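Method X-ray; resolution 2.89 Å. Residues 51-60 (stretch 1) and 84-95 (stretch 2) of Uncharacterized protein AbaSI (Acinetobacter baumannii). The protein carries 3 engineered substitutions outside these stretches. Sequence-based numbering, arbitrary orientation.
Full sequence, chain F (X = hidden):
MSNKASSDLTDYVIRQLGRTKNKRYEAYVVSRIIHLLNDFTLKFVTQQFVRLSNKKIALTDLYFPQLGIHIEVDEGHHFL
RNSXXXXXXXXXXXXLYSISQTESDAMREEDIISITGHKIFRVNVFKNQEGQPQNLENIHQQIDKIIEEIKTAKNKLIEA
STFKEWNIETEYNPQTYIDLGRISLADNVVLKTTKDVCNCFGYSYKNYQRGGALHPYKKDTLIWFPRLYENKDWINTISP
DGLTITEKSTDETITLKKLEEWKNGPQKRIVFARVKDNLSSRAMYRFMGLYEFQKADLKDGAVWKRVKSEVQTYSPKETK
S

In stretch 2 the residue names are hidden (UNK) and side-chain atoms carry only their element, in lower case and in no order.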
# COMPACT_ATOMS: atom_id res chain seq x y z
N ARG F 51 -22.71 -6.28 13.46
CA ARG F 51 -22.60 -5.54 14.71
C ARG F 51 -23.40 -6.22 15.81
O ARG F 51 -24.62 -6.31 15.74
CB ARG F 51 -23.07 -4.11 14.54
CG ARG F 51 -22.83 -3.25 15.75
CD ARG F 51 -23.11 -1.80 15.45
NE ARG F 51 -22.24 -1.27 14.40
CZ ARG F 51 -21.01 -0.83 14.62
NH1 ARG F 51 -20.49 -0.87 15.84
NH2 ARG F 51 -20.29 -0.36 13.61
N LEU F 52 -22.69 -6.69 16.83
CA LEU F 52 -23.31 -7.40 17.94
C LEU F 52 -24.06 -6.44 18.86
O LEU F 52 -24.10 -5.23 18.63
CB LEU F 52 -22.27 -8.15 18.76
CG LEU F 52 -21.28 -9.09 18.09
CD1 LEU F 52 -20.39 -9.70 19.16
CD2 LEU F 52 -22.02 -10.17 17.33
N SER F 53 -24.62 -7.01 19.92
CA SER F 53 -25.38 -6.23 20.89
C SER F 53 -24.56 -5.14 21.56
O SER F 53 -25.10 -4.10 21.90
CB SER F 53 -25.95 -7.14 21.97
OG SER F 53 -26.82 -8.11 21.40
N ASN F 54 -23.27 -5.37 21.71
CA ASN F 54 -22.47 -4.59 22.66
C ASN F 54 -21.74 -3.33 22.25
O ASN F 54 -21.29 -2.60 23.13
CB ASN F 54 -21.42 -5.51 23.29
CG ASN F 54 -20.98 -6.58 22.34
OD1 ASN F 54 -21.16 -6.48 21.12
ND2 ASN F 54 -20.39 -7.61 22.90
N LYS F 55 -21.73 -3.03 20.95
CA LYS F 55 -20.77 -2.18 20.24
C LYS F 55 -19.59 -2.93 19.59
O LYS F 55 -18.79 -2.32 18.90
CB LYS F 55 -20.11 -1.11 21.11
CG LYS F 55 -18.87 -1.62 21.89
CD LYS F 55 -18.20 -0.50 22.66
CE LYS F 55 -17.07 -1.02 23.58
NZ LYS F 55 -17.48 -1.62 24.88
N LYS F 56 -19.44 -4.22 19.84
CA LYS F 56 -18.31 -4.94 19.27
C LYS F 56 -18.59 -5.34 17.83
O LYS F 56 -19.74 -5.59 17.46
CB LYS F 56 -17.94 -6.19 20.10
CG LYS F 56 -17.26 -5.88 21.43
CD LYS F 56 -16.96 -7.15 22.23
CE LYS F 56 -16.13 -8.12 21.42
NZ LYS F 56 -15.83 -9.36 22.18
N ILE F 57 -17.55 -5.39 17.00
CA ILE F 57 -17.72 -5.76 15.60
C ILE F 57 -17.31 -7.21 15.36
O ILE F 57 -16.20 -7.62 15.70
CB ILE F 57 -16.91 -4.85 14.66
CG1 ILE F 57 -17.19 -3.38 14.97
CG2 ILE F 57 -17.24 -5.16 13.20
CD1 ILE F 57 -16.37 -2.42 14.16
N ALA F 58 -18.22 -7.97 14.77
CA ALA F 58 -18.01 -9.39 14.52
C ALA F 58 -18.04 -9.67 13.03
O ALA F 58 -18.21 -8.76 12.22
CB ALA F 58 -19.06 -10.21 15.23
N LEU F 59 -17.87 -10.94 12.65
CA LEU F 59 -17.96 -11.31 11.24
C LEU F 59 -18.44 -12.74 11.05
O LEU F 59 -18.17 -13.62 11.87
CB LEU F 59 -16.62 -11.12 10.54
CG LEU F 59 -15.36 -11.76 11.14
CD1 LEU F 59 -15.21 -13.21 10.73
CD2 LEU F 59 -14.15 -10.95 10.70
N THR F 60 -19.16 -12.97 9.96
CA THR F 60 -19.62 -14.31 9.64
C THR F 60 -19.03 -14.78 8.32
O THR F 60 -18.81 -13.98 7.41
CB THR F 60 -21.16 -14.38 9.59
OG1 THR F 60 -21.65 -13.34 8.75
CG2 THR F 60 -21.72 -14.20 10.97
N UNK F 84 -6.61 -10.97 14.08
CA UNK F 84 -7.00 -9.92 15.00
C UNK F 84 -8.26 -10.33 15.75
O UNK F 84 -8.72 -9.62 16.65
n UNK F 84 -5.72 -5.65 10.47
c UNK F 84 -6.10 -8.25 13.27
c UNK F 84 -5.37 -6.81 11.34
c UNK F 84 -7.23 -8.61 14.24
c UNK F 84 -6.48 -7.11 12.35
N UNK F 85 -8.80 -11.49 15.40
CA UNK F 85 -10.05 -11.95 15.98
C UNK F 85 -9.88 -12.45 17.40
O UNK F 85 -8.77 -12.58 17.91
c UNK F 85 -10.92 -12.64 13.67
s UNK F 85 -11.11 -14.03 12.54
c UNK F 85 -10.65 -13.06 15.11
c UNK F 85 -12.72 -14.65 13.01
N UNK F 86 -11.01 -12.76 18.03
CA UNK F 86 -11.05 -13.31 19.38
C UNK F 86 -12.33 -14.11 19.58
O UNK F 86 -13.39 -13.76 19.03
c UNK F 86 -11.99 -11.13 20.38
c UNK F 86 -10.92 -12.20 20.43
o UNK F 86 -10.58 -9.79 21.77
o UNK F 86 -12.73 -9.37 21.82
c UNK F 86 -11.75 -10.01 21.39
N UNK F 87 -12.23 -15.16 20.38
CA UNK F 87 -13.31 -16.14 20.53
C UNK F 87 -14.07 -15.88 21.82
O UNK F 87 -13.52 -16.05 22.91
c UNK F 87 -14.58 -18.72 19.25
c UNK F 87 -14.77 -20.71 21.15
c UNK F 87 -13.85 -19.68 21.31
o UNK F 87 -16.51 -21.73 19.87
c UNK F 87 -13.75 -18.67 20.36
c UNK F 87 -15.50 -19.73 19.09
c UNK F 87 -12.73 -17.56 20.53
c UNK F 87 -15.59 -20.73 20.04
N UNK F 88 -15.32 -15.47 21.69
CA UNK F 88 -16.14 -15.10 22.84
C UNK F 88 -17.57 -15.60 22.71
O UNK F 88 -18.01 -15.98 21.62
c UNK F 88 -16.14 -13.59 23.03
o UNK F 88 -16.98 -13.21 24.10
N UNK F 89 -18.30 -15.61 23.81
CA UNK F 89 -19.70 -16.01 23.79
C UNK F 89 -20.60 -14.78 23.84
O UNK F 89 -20.30 -13.80 24.52
c UNK F 89 -21.36 -17.69 24.84
c UNK F 89 -21.45 -18.50 23.54
c UNK F 89 -21.56 -18.60 26.05
c UNK F 89 -20.02 -16.96 24.94
N UNK F 90 -21.70 -14.84 23.10
CA UNK F 90 -22.60 -13.71 22.93
C UNK F 90 -24.05 -14.19 22.82
O UNK F 90 -24.34 -15.33 23.18
n UNK F 90 -19.98 -12.80 20.78
o UNK F 90 -20.41 -11.63 22.65
c UNK F 90 -20.79 -12.39 21.75
c UNK F 90 -22.22 -12.89 21.70
N UNK F 91 -24.94 -13.32 22.36
CA UNK F 91 -26.34 -13.68 22.16
C UNK F 91 -26.45 -14.91 21.27
O UNK F 91 -25.62 -15.12 20.39
c UNK F 91 -28.17 -11.75 23.74
c UNK F 91 -27.13 -12.51 21.56
n UNK F 91 -29.44 -12.07 23.52
c UNK F 91 -27.35 -11.35 22.52
o UNK F 91 -27.66 -11.77 24.86
N UNK F 92 -27.48 -15.71 21.52
CA UNK F 92 -27.63 -17.03 20.89
C UNK F 92 -27.57 -16.98 19.36
O UNK F 92 -26.99 -17.86 18.72
c UNK F 92 -30.33 -19.85 21.29
c UNK F 92 -30.17 -16.81 21.04
c UNK F 92 -28.97 -17.70 21.35
c UNK F 92 -29.13 -19.09 20.75
N UNK F 93 -28.13 -15.92 18.78
CA UNK F 93 -28.18 -15.75 17.33
C UNK F 93 -27.03 -14.91 16.77
O UNK F 93 -27.06 -14.49 15.61
c UNK F 93 -30.46 -16.18 16.31
c UNK F 93 -29.53 -15.15 16.92
o UNK F 93 -29.99 -17.00 15.49
o UNK F 93 -31.66 -16.20 16.67
N UNK F 94 -26.03 -14.63 17.60
CA UNK F 94 -24.88 -13.83 17.17
C UNK F 94 -23.62 -14.69 17.07
O UNK F 94 -23.50 -15.70 17.76
c UNK F 94 -25.87 -11.76 18.29
c UNK F 94 -25.59 -10.60 19.23
o UNK F 94 -26.42 -9.67 19.29
o UNK F 94 -24.54 -10.63 19.91
c UNK F 94 -24.67 -12.67 18.15
N UNK F 95 -22.67 -14.29 16.20
CA UNK F 95 -21.47 -15.10 15.96
C UNK F 95 -20.59 -15.27 17.20
O UNK F 95 -20.70 -14.49 18.15
c UNK F 95 -22.68 -13.08 15.37
c UNK F 95 -20.73 -14.32 14.88
c UNK F 95 -21.25 -12.93 14.98

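Position 84 carries four carbons in a row ending in nitrogen, an extended chain that is out of reach of stretch 1; this is Lys84. At position 85 two carbons, a sulfur and a terminal carbon form an unbranched chain, and the last carbon lies 3.7 Å from Leu59 CD1, an apolar contact. The sulfur within the chain identifies Met85. Position 86 has three carbons, the third bearing two oxygens, one of them 3.1 Å from Lys56 NZ. A carboxylate on that length of chain is Glu86, and the pair is a salt bridge.

Position 87 shows one carbon and then a six-carbon ring bearing one oxygen. It is Tyr87, whose CA-to-CB bond points away from stretch 1. Position 88 has a single carbon and one oxygen; its CB lies 4.3 Å from Lys56 NZ, and the residue is Ser88. Four carbons forked at the second make position 89 Leu89, out of reach of stretch 1.

At position 90 two carbons end in one oxygen and one nitrogen. The nitrogen is 3.5 Å from Leu52 CD1, and it donates to the backbone O of position 95 at 3.2 Å (N-H...O angle 165°). The other terminal atom, the oxygen, lies 2.9 Å from Leu89 O; both are acceptors, so this is no hydrogen bond and the closeness is not evidence for the assignment, which rests on the nitrogen's bond to the backbone O of position 95. This is Asn90. Position 91 adds one carbon before the same kind of amide, and its second carbon is 3.5 Å from Ser53 OG: Gln91.

Position 92, four carbons forked at the first with one arm two carbons long, is Ile92. Position 93, two carbons with two oxygens on the second, is Asp93. Both are remote from stretch 1. Position 94 has three carbons, the third with two oxygens; one oxygen is 2.7 Å from Ser53 OG and the other 3.6 Å from Leu52 CB. It is Glu94. At position 95 three carbons close a ring onto the backbone N; one ring carbon lies 3.6 Å from Leu52 CD2 and another 3.5 Å from Ala58 CB. The ring makes this Pro95.

The contact combines polar anchors with apolar packing. A type I turn from Gln91 to Glu94, with Glu94 N bonded to Gln91 O at 2.9 Å, precedes the proline. Ser53 OG donates to Glu94 OE2 at 2.7 Å, and Ser53 N adds a weak bond to Glu94 OE2 at 3.3 Å (120°). Pro95 supplies the packing already described, its CD against Leu52 CD2 and its CG against Ala58 CB. Together the two stretches bury 509 Å².

Stretch 2 (84-95) KMEYSLNQIDEP
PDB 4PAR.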